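Local coordinates for protein insecticidal Delta-Endotoxin Cry8Ea1 (Bacillus Thuringiensis, PDB 3EB7) that is an insecticidal toxin against underground beetle larvae and, like other three-domain Cry delta-endotoxins, probably kills by forming pores in gut-cell membranes, at residues 453-463 and 476-487; 517-527 and 547-556. All coordinates share one frame; numbering follows the deposited sequence.

Contact 1: residues 453-463 and 476-487; sequences VVKASDGPKPS and ISFNSSGSTGVI
Within the C-terminal beta-sandwich of this Cry toxin, the loop that leaves strand 448-452 folds back over strand 476-478 and the start of strand 482-491, with Ser457 and Asp458 meeting Val486 at one end and Ser463 meeting Ser477 at the other. Val486 O takes two donors from Ser457: the backbone N, in a nearly straight bond (2.8 Å, 165°), and the hydroxyl OG at 2.7 Å, which arrive from opposite faces of the carbonyl plane. With chi1 at 65°, Ser457 OG sits between its own backbone N and carbonyl carbon, and from there it can reach the oxygen its N-H already holds. Asp458 answers in the other direction, its OD2 accepting Val486 N on the syn side at 3.1 Å, somewhat out of the carboxylate plane and bent.

The apolar middle, buried at Val453 and Ile476, packs against the sandwich. Val453 CG2 meets Ile476 CG1 at 3.7 Å while its CG1 turns to Ile487 CD1, and the valine also rests on Ile580 of strand 578-588. Ile476 CD1 packs against Pro462 CG at 3.9 Å, and Ile476 CG2 touches Pro460 CB, at the more exposed border. Elsewhere water links the two segments. One accepts from Gly485 N and donates to both Asp458 O and Pro460 O; another accepts from Ser477 N and donates to Lys461 O, 2.7 Å away. A third water joins Ser463 N to Ser477 OG, the latter bond 2.6 Å long.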
loop_
_atom_site.group_PDB
_atom_site.type_symbol
_atom_site.label_atom_id
_atom_site.label_comp_id
_atom_site.label_asym_id
_atom_site.label_seq_id
_atom_site.Cartn_x
_atom_site.Cartn_y
_atom_site.Cartn_z
ATOM N N VAL A 453 -11.386 -8.923 -1.966
ATOM C CA VAL A 453 -12.268 -9.425 -3.039
ATOM C C VAL A 453 -12.019 -8.764 -4.411
ATOM O O VAL A 453 -12.465 -9.271 -5.455
ATOM C CB VAL A 453 -13.771 -9.373 -2.651
ATOM C CG1 VAL A 453 -14.057 -10.333 -1.490
ATOM C CG2 VAL A 453 -14.197 -7.898 -2.314
ATOM N N VAL A 454 -11.273 -7.663 -4.396
ATOM C CA VAL A 454 -10.854 -6.970 -5.613
ATOM C C VAL A 454 -9.876 -7.854 -6.436
ATOM O O VAL A 454 -9.632 -7.593 -7.612
ATOM C CB VAL A 454 -10.350 -5.521 -5.292
ATOM C CG1 VAL A 454 -8.961 -5.505 -4.593
ATOM C CG2 VAL A 454 -10.389 -4.630 -6.529
ATOM N N LYS A 455 -9.401 -8.942 -5.844
ATOM C CA LYS A 455 -8.569 -9.924 -6.538
ATOM C C LYS A 455 -9.376 -11.026 -7.236
ATOM O O LYS A 455 -8.877 -12.141 -7.427
ATOM C CB LYS A 455 -7.551 -10.564 -5.567
ATOM C CG LYS A 455 -6.712 -9.560 -4.759
ATOM C CD LYS A 455 -5.584 -10.365 -4.098
ATOM C CE LYS A 455 -4.334 -10.435 -5.007
ATOM N NZ LYS A 455 -3.457 -11.600 -4.727
ATOM N N ALA A 456 -10.635 -10.737 -7.565
ATOM C CA ALA A 456 -11.471 -11.660 -8.360
ATOM C C ALA A 456 -11.084 -11.666 -9.819
ATOM O O ALA A 456 -10.512 -10.689 -10.346
ATOM C CB ALA A 456 -12.914 -11.308 -8.225
ATOM N N SER A 457 -11.402 -12.773 -10.495
ATOM C CA SER A 457 -11.058 -12.948 -11.901
ATOM C C SER A 457 -11.974 -12.156 -12.805
ATOM O O SER A 457 -11.683 -12.005 -13.996
ATOM C CB SER A 457 -11.145 -14.433 -12.284
ATOM O OG SER A 457 -12.492 -14.923 -12.195
ATOM N N ASP A 458 -13.091 -11.676 -12.267
ATOM C CA ASP A 458 -14.122 -10.973 -13.058
ATOM C C ASP A 458 -15.273 -10.473 -12.129
ATOM O O ASP A 458 -15.208 -10.616 -10.903
ATOM C CB ASP A 458 -14.769 -11.946 -14.064
ATOM C CG ASP A 458 -15.583 -13.062 -13.365
ATOM O OD1 ASP A 458 -16.001 -14.015 -14.050
ATOM O OD2 ASP A 458 -15.837 -12.990 -12.137
ATOM N N GLY A 459 -16.317 -9.898 -12.712
ATOM C CA GLY A 459 -17.463 -9.441 -11.947
ATOM C C GLY A 459 -17.348 -7.938 -11.764
ATOM O O GLY A 459 -16.608 -7.260 -12.491
ATOM N N PRO A 460 -18.070 -7.399 -10.768
ATOM C CA PRO A 460 -18.152 -5.940 -10.552
ATOM C C PRO A 460 -16.790 -5.280 -10.198
ATOM O O PRO A 460 -15.966 -5.846 -9.454
ATOM C CB PRO A 460 -19.156 -5.786 -9.392
ATOM C CG PRO A 460 -19.691 -7.129 -9.125
ATOM C CD PRO A 460 -18.816 -8.168 -9.759
ATOM N N LYS A 461 -16.585 -4.093 -10.744
ATOM C CA LYS A 461 -15.427 -3.295 -10.455
ATOM C C LYS A 461 -15.726 -2.496 -9.217
ATOM O O LYS A 461 -16.904 -2.363 -8.852
ATOM C CB LYS A 461 -15.137 -2.359 -11.622
ATOM C CG LYS A 461 -14.763 -3.063 -12.913
ATOM C CD LYS A 461 -14.675 -2.001 -13.986
ATOM C CE LYS A 461 -14.335 -2.559 -15.352
ATOM N NZ LYS A 461 -14.317 -1.441 -16.380
ATOM N N PRO A 462 -14.667 -1.983 -8.529
ATOM C CA PRO A 462 -14.893 -1.062 -7.406
ATOM C C PRO A 462 -15.634 0.200 -7.848
ATOM O O PRO A 462 -15.529 0.605 -8.987
ATOM C CB PRO A 462 -13.476 -0.724 -6.936
ATOM C CG PRO A 462 -12.655 -1.888 -7.435
ATOM C CD PRO A 462 -13.236 -2.262 -8.734
ATOM N N SER A 463 -16.397 0.802 -6.954
ATOM C CA SER A 463 -17.107 2.035 -7.284
ATOM C C SER A 463 -16.221 3.228 -7.003
ATOM O O SER A 463 -15.205 3.101 -6.307
ATOM C CB SER A 463 -18.417 2.110 -6.497
ATOM O OG SER A 463 -19.213 0.956 -6.816
ATOM N N ILE A 476 -15.332 -3.953 -2.894
ATOM C CA ILE A 476 -16.409 -4.061 -3.888
ATOM C C ILE A 476 -17.706 -3.603 -3.195
ATOM O O ILE A 476 -17.950 -3.984 -2.068
ATOM C CB ILE A 476 -16.524 -5.511 -4.536
ATOM C CG1 ILE A 476 -15.219 -5.953 -5.234
ATOM C CG2 ILE A 476 -17.675 -5.619 -5.545
ATOM C CD1 ILE A 476 -14.660 -4.953 -6.149
ATOM N N SER A 477 -18.512 -2.784 -3.870
ATOM C CA SER A 477 -19.743 -2.176 -3.301
ATOM C C SER A 477 -21.028 -2.759 -3.895
ATOM O O SER A 477 -21.065 -3.072 -5.073
ATOM C CB SER A 477 -19.766 -0.657 -3.555
ATOM O OG SER A 477 -18.535 -0.067 -3.150
ATOM N N PHE A 478 -22.086 -2.875 -3.090
ATOM C CA PHE A 478 -23.415 -3.233 -3.610
ATOM C C PHE A 478 -24.456 -2.246 -3.116
ATOM O O PHE A 478 -24.532 -1.982 -1.928
ATOM C CB PHE A 478 -23.799 -4.656 -3.225
ATOM C CG PHE A 478 -22.772 -5.673 -3.618
ATOM C CD1 PHE A 478 -21.709 -5.983 -2.765
ATOM C CD2 PHE A 478 -22.840 -6.307 -4.852
ATOM C CE1 PHE A 478 -20.720 -6.894 -3.154
ATOM C CE2 PHE A 478 -21.858 -7.243 -5.238
ATOM C CZ PHE A 478 -20.802 -7.531 -4.396
ATOM N N ASN A 479 -25.201 -1.659 -4.052
ATOM C CA ASN A 479 -26.385 -0.866 -3.737
ATOM C C ASN A 479 -27.644 -1.735 -3.803
ATOM O O ASN A 479 -28.720 -1.298 -3.437
ATOM C CB ASN A 479 -26.529 0.326 -4.690
ATOM C CG ASN A 479 -25.494 1.407 -4.440
ATOM O OD1 ASN A 479 -24.799 1.836 -5.370
ATOM N ND2 ASN A 479 -25.395 1.868 -3.198
ATOM N N SER A 480 -27.479 -2.976 -4.242
ATOM C CA SER A 480 -28.537 -3.976 -4.282
ATOM C C SER A 480 -27.873 -5.328 -4.398
ATOM O O SER A 480 -26.652 -5.415 -4.452
ATOM C CB SER A 480 -29.456 -3.750 -5.499
ATOM O OG SER A 480 -28.727 -3.911 -6.713
ATOM N N SER A 481 -28.680 -6.377 -4.461
ATOM C CA SER A 481 -28.215 -7.744 -4.436
ATOM C C SER A 481 -27.242 -8.026 -5.543
ATOM O O SER A 481 -27.462 -7.627 -6.686
ATOM C CB SER A 481 -29.411 -8.691 -4.595
ATOM O OG SER A 481 -30.343 -8.427 -3.577
ATOM N N GLY A 482 -26.183 -8.754 -5.224
ATOM C CA GLY A 482 -25.221 -9.115 -6.254
ATOM C C GLY A 482 -24.160 -9.993 -5.654
ATOM O O GLY A 482 -24.250 -10.379 -4.488
ATOM N N SER A 483 -23.158 -10.314 -6.460
ATOM C CA SER A 483 -22.070 -11.185 -6.056
ATOM C C SER A 483 -20.738 -10.537 -6.392
ATOM O O SER A 483 -20.653 -9.710 -7.305
ATOM C CB SER A 483 -22.163 -12.509 -6.789
ATOM O OG SER A 483 -23.325 -13.197 -6.386
ATOM N N THR A 484 -19.704 -10.908 -5.645
ATOM C CA THR A 484 -18.357 -10.613 -6.067
ATOM C C THR A 484 -18.119 -11.449 -7.304
ATOM O O THR A 484 -18.945 -12.284 -7.654
ATOM C CB THR A 484 -17.300 -11.036 -5.022
ATOM O OG1 THR A 484 -17.371 -12.455 -4.824
ATOM C CG2 THR A 484 -17.481 -10.279 -3.699
ATOM N N GLY A 485 -16.990 -11.222 -7.978
ATOM C CA GLY A 485 -16.553 -12.142 -9.026
ATOM C C GLY A 485 -16.154 -13.508 -8.465
ATOM O O GLY A 485 -16.074 -13.725 -7.231
ATOM N N VAL A 486 -15.928 -14.438 -9.386
ATOM C CA VAL A 486 -15.243 -15.654 -9.064
ATOM C C VAL A 486 -13.780 -15.321 -8.708
ATOM O O VAL A 486 -13.038 -14.784 -9.544
ATOM C CB VAL A 486 -15.277 -16.584 -10.264
ATOM C CG1 VAL A 486 -14.663 -17.908 -9.894
ATOM C CG2 VAL A 486 -16.736 -16.762 -10.738
ATOM N N ILE A 487 -13.414 -15.590 -7.455
ATOM C CA ILE A 487 -12.059 -15.463 -6.991
ATOM C C ILE A 487 -11.381 -16.825 -7.171
ATOM O O ILE A 487 -11.816 -17.841 -6.597
ATOM C CB ILE A 487 -11.959 -15.038 -5.510
ATOM C CG1 ILE A 487 -12.724 -13.748 -5.253
ATOM C CG2 ILE A 487 -10.457 -14.952 -5.050
ATOM C CD1 ILE A 487 -12.806 -13.403 -3.819
HETATM O O HOH W 1 -15.027 -9.210 -6.467
HETATM O O HOH W 2 -15.700 -8.586 -8.758
HETATM O O HOH W 3 -18.283 -2.007 -6.614
HETATM O O HOH W 4 -16.231 -0.161 -4.364
HETATM O O HOH W 5 -22.156 0.722 -5.689
#

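Contact 2: residues 517-527 and 547-556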
loop_
_atom_site.group_PDB
_atom_site.type_symbol
_atom_site.label_atom_id
_atom_site.label_comp_id
_atom_site.label_asym_id
_atom_site.label_seq_id
_atom_site.Cartn_x
_atom_site.Cartn_y
_atom_site.Cartn_z
ATOM N N ARG A 517 -18.333 -21.992 -2.610
ATOM C CA ARG A 517 -17.070 -22.651 -2.862
ATOM C C ARG A 517 -17.216 -23.663 -3.993
ATOM O O ARG A 517 -18.075 -24.573 -3.950
ATOM C CB ARG A 517 -16.531 -23.332 -1.599
ATOM C CG ARG A 517 -15.118 -23.899 -1.793
ATOM C CD ARG A 517 -15.117 -25.312 -2.343
ATOM N NE ARG A 517 -15.392 -26.291 -1.287
ATOM C CZ ARG A 517 -16.544 -26.951 -1.131
ATOM N NH1 ARG A 517 -17.574 -26.755 -1.960
ATOM N NH2 ARG A 517 -16.662 -27.821 -0.150
ATOM N N GLY A 518 -16.341 -23.518 -4.992
ATOM C CA GLY A 518 -16.361 -24.367 -6.166
ATOM C C GLY A 518 -17.703 -24.449 -6.886
ATOM O O GLY A 518 -17.943 -25.413 -7.611
ATOM N N GLY A 519 -18.578 -23.461 -6.701
ATOM C CA GLY A 519 -19.927 -23.494 -7.289
ATOM C C GLY A 519 -21.069 -23.830 -6.322
ATOM O O GLY A 519 -22.250 -23.593 -6.617
ATOM N N THR A 520 -20.727 -24.346 -5.149
ATOM C CA THR A 520 -21.732 -24.698 -4.161
ATOM C C THR A 520 -21.597 -23.906 -2.847
ATOM O O THR A 520 -20.492 -23.566 -2.446
ATOM C CB THR A 520 -21.810 -26.238 -3.952
ATOM O OG1 THR A 520 -21.892 -26.530 -2.564
ATOM C CG2 THR A 520 -20.601 -26.940 -4.517
ATOM N N THR A 521 -22.736 -23.597 -2.214
ATOM C CA THR A 521 -22.816 -22.801 -0.990
ATOM C C THR A 521 -22.318 -23.591 0.189
ATOM O O THR A 521 -22.778 -24.723 0.428
ATOM C CB THR A 521 -24.270 -22.378 -0.704
ATOM O OG1 THR A 521 -24.725 -21.556 -1.777
ATOM C CG2 THR A 521 -24.378 -21.563 0.567
ATOM N N VAL A 522 -21.389 -23.005 0.939
ATOM C CA VAL A 522 -20.828 -23.670 2.102
ATOM C C VAL A 522 -21.164 -22.941 3.412
ATOM O O VAL A 522 -21.042 -23.516 4.499
ATOM C CB VAL A 522 -19.279 -23.906 1.964
ATOM C CG1 VAL A 522 -18.982 -25.106 1.030
ATOM C CG2 VAL A 522 -18.509 -22.594 1.559
ATOM N N ASN A 523 -21.598 -21.685 3.304
ATOM C CA ASN A 523 -21.949 -20.860 4.453
ATOM C C ASN A 523 -23.067 -19.917 4.034
ATOM O O ASN A 523 -23.083 -19.461 2.903
ATOM C CB ASN A 523 -20.759 -20.032 4.965
ATOM C CG ASN A 523 -19.637 -20.871 5.555
ATOM O OD1 ASN A 523 -19.823 -21.560 6.559
ATOM N ND2 ASN A 523 -18.455 -20.783 4.970
ATOM N N ASN A 524 -24.027 -19.667 4.915
ATOM C CA ASN A 524 -25.096 -18.650 4.648
ATOM C C ASN A 524 -25.524 -18.041 5.974
ATOM O O ASN A 524 -25.584 -18.744 6.982
ATOM C CB ASN A 524 -26.356 -19.209 3.911
ATOM C CG ASN A 524 -27.315 -18.048 3.361
ATOM O OD1 ASN A 524 -27.159 -17.626 2.204
ATOM N ND2 ASN A 524 -28.265 -17.531 4.197
ATOM N N GLY A 525 -25.822 -16.747 5.972
ATOM C CA GLY A 525 -26.271 -16.112 7.197
ATOM C C GLY A 525 -26.731 -14.710 6.983
ATOM O O GLY A 525 -26.537 -14.157 5.916
ATOM N N ARG A 526 -27.322 -14.132 8.017
ATOM C CA ARG A 526 -27.728 -12.751 8.006
ATOM C C ARG A 526 -26.750 -11.933 8.825
ATOM O O ARG A 526 -26.275 -12.396 9.860
ATOM C CB ARG A 526 -29.128 -12.584 8.590
ATOM C CG ARG A 526 -29.600 -11.142 8.523
ATOM C CD ARG A 526 -30.990 -11.150 8.019
ATOM N NE ARG A 526 -31.534 -9.816 7.770
ATOM C CZ ARG A 526 -31.772 -9.365 6.553
ATOM N NH1 ARG A 526 -31.455 -10.115 5.509
ATOM N NH2 ARG A 526 -32.284 -8.168 6.379
ATOM N N PHE A 527 -26.446 -10.716 8.359
ATOM C CA PHE A 527 -25.523 -9.860 9.064
ATOM C C PHE A 527 -26.097 -8.486 9.199
ATOM O O PHE A 527 -26.921 -8.062 8.400
ATOM C CB PHE A 527 -24.141 -9.899 8.390
ATOM C CG PHE A 527 -23.570 -11.279 8.349
ATOM C CD1 PHE A 527 -23.835 -12.124 7.259
ATOM C CD2 PHE A 527 -22.860 -11.773 9.454
ATOM C CE1 PHE A 527 -23.363 -13.438 7.252
ATOM C CE2 PHE A 527 -22.401 -13.073 9.465
ATOM C CZ PHE A 527 -22.643 -13.921 8.372
ATOM N N ALA A 547 -18.261 -10.492 9.182
ATOM C CA ALA A 547 -19.245 -11.535 9.016
ATOM C C ALA A 547 -18.481 -12.847 9.183
ATOM O O ALA A 547 -17.726 -13.244 8.289
ATOM C CB ALA A 547 -19.890 -11.451 7.647
ATOM N N SER A 548 -18.680 -13.504 10.332
ATOM C CA SER A 548 -17.908 -14.668 10.728
ATOM C C SER A 548 -18.790 -15.925 10.858
ATOM O O SER A 548 -19.867 -15.902 11.458
ATOM C CB SER A 548 -17.153 -14.380 12.032
ATOM O OG SER A 548 -16.314 -15.464 12.412
ATOM N N PHE A 549 -18.317 -17.012 10.253
ATOM C CA PHE A 549 -18.948 -18.304 10.301
ATOM C C PHE A 549 -18.021 -19.246 11.057
ATOM O O PHE A 549 -16.799 -19.182 10.874
ATOM C CB PHE A 549 -19.105 -18.876 8.900
ATOM C CG PHE A 549 -19.950 -18.047 7.982
ATOM C CD1 PHE A 549 -19.346 -17.229 7.014
ATOM C CD2 PHE A 549 -21.361 -18.104 8.046
ATOM C CE1 PHE A 549 -20.115 -16.469 6.134
ATOM C CE2 PHE A 549 -22.155 -17.334 7.153
ATOM C CZ PHE A 549 -21.521 -16.515 6.193
ATOM N N SER A 550 -18.626 -20.145 11.837
ATOM C CA SER A 550 -17.927 -21.183 12.578
ATOM C C SER A 550 -17.986 -22.526 11.863
ATOM O O SER A 550 -17.090 -23.337 12.025
ATOM C CB SER A 550 -18.492 -21.320 14.005
ATOM O OG SER A 550 -19.903 -21.535 13.978
ATOM N N THR A 551 -19.035 -22.750 11.078
ATOM C CA THR A 551 -19.177 -23.957 10.239
ATOM C C THR A 551 -18.063 -24.044 9.166
ATOM O O THR A 551 -18.044 -23.253 8.230
ATOM C CB THR A 551 -20.596 -23.985 9.560
ATOM O OG1 THR A 551 -21.602 -23.907 10.573
ATOM C CG2 THR A 551 -20.829 -25.245 8.712
ATOM N N PRO A 552 -17.139 -25.022 9.297
ATOM C CA PRO A 552 -16.040 -25.091 8.350
ATOM C C PRO A 552 -16.437 -25.793 7.043
ATOM O O PRO A 552 -17.616 -26.144 6.846
ATOM C CB PRO A 552 -14.994 -25.888 9.103
ATOM C CG PRO A 552 -15.811 -26.873 9.905
ATOM C CD PRO A 552 -17.074 -26.108 10.299
ATOM N N PHE A 553 -15.457 -25.962 6.151
ATOM C CA PHE A 553 -15.611 -26.663 4.892
ATOM C C PHE A 553 -14.197 -26.967 4.407
ATOM O O PHE A 553 -13.218 -26.447 4.955
ATOM C CB PHE A 553 -16.335 -25.800 3.872
ATOM C CG PHE A 553 -15.553 -24.544 3.448
ATOM C CD1 PHE A 553 -14.664 -24.580 2.375
ATOM C CD2 PHE A 553 -15.723 -23.336 4.120
ATOM C CE1 PHE A 553 -13.961 -23.438 2.002
ATOM C CE2 PHE A 553 -15.035 -22.228 3.749
ATOM C CZ PHE A 553 -14.148 -22.277 2.693
ATOM N N THR A 554 -14.102 -27.821 3.394
ATOM C CA THR A 554 -12.854 -28.080 2.695
ATOM C C THR A 554 -12.965 -27.609 1.231
ATOM O O THR A 554 -14.062 -27.534 0.677
ATOM C CB THR A 554 -12.511 -29.581 2.711
ATOM O OG1 THR A 554 -13.604 -30.293 2.141
ATOM C CG2 THR A 554 -12.298 -30.069 4.129
ATOM N N PHE A 555 -11.831 -27.297 0.615
ATOM C CA PHE A 555 -11.795 -27.144 -0.824
ATOM C C PHE A 555 -11.863 -28.491 -1.557
ATOM O O PHE A 555 -11.458 -29.508 -1.037
ATOM C CB PHE A 555 -10.567 -26.323 -1.237
ATOM C CG PHE A 555 -10.629 -24.904 -0.762
ATOM C CD1 PHE A 555 -9.953 -24.516 0.393
ATOM C CD2 PHE A 555 -11.392 -23.980 -1.441
ATOM C CE1 PHE A 555 -10.034 -23.229 0.855
ATOM C CE2 PHE A 555 -11.474 -22.695 -1.003
ATOM C CZ PHE A 555 -10.798 -22.306 0.157
ATOM N N ASN A 556 -12.359 -28.479 -2.777
ATOM C CA ASN A 556 -12.487 -29.654 -3.608
ATOM C C ASN A 556 -11.143 -30.024 -4.260
ATOM O O ASN A 556 -10.776 -31.211 -4.359
ATOM C CB ASN A 556 -13.536 -29.395 -4.697
ATOM C CG ASN A 556 -14.937 -29.135 -4.142
ATOM O OD1 ASN A 556 -15.283 -29.596 -3.060
ATOM N ND2 ASN A 556 -15.760 -28.417 -4.912
HETATM O O HOH W 6 -19.662 -25.585 5.170
#
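Arg517 reaches over to 553-556, on the segment that follows strand 545-548 in the C-terminal beta-sandwich. From CB the chain runs anti to the backbone N (chi1 -173°), and CG lands 3.7 Å from Phe555 CD2, with Phe553 CE1 also close. Bends at chi2 and chi3 then carry CD past the Phe555 ring and turn the guanidinium side-on to the backbone. NE and NH2 both grip Thr554 O, NE in the carbonyl plane on a lone pair and NH2 nearly along the C=O axis, each at 2.7 Å. Asn556 OD1 lies over one face of the guanidinium and Val522 CG1 over the other, nearer its rim; the two in-plane bonds to Thr554 O should fix its rotation.

Farther along strand 520-527, which forms a beta-hairpin with strand 511-517 through a type I' turn, the packing is aromatic. Val522 CG2 sits over the face of Phe553, and Asn523 CB is centred on Phe549, 3.5 Å from the ring centroid. Phe527 turns its edge to the face of Phe549 in an offset T-shaped pair (planes at 87°), while Ala547 CB presses on the Phe527 ring face, 3.5 Å from Phe527 CD2.

In the fold
Both contacts belong to the C-terminal domain and bear on the same two sheets of its sandwich, yet they do not touch: their centres are about 17 Å apart and their nearest atoms about 7 Å. Both segments of contact 1 precede those of contact 2 in the chain. Strand 559-567 lies between them in the sheet, pairing with strand 482-491 on one side and strand 511-517 on the other, and side chains of both contacts rest on it. In the other sheet, strand 578-588 receives Val453 and Ile487 of contact 1, while its neighbour 498-507 receives Phe553 and Ala547 of contact 2.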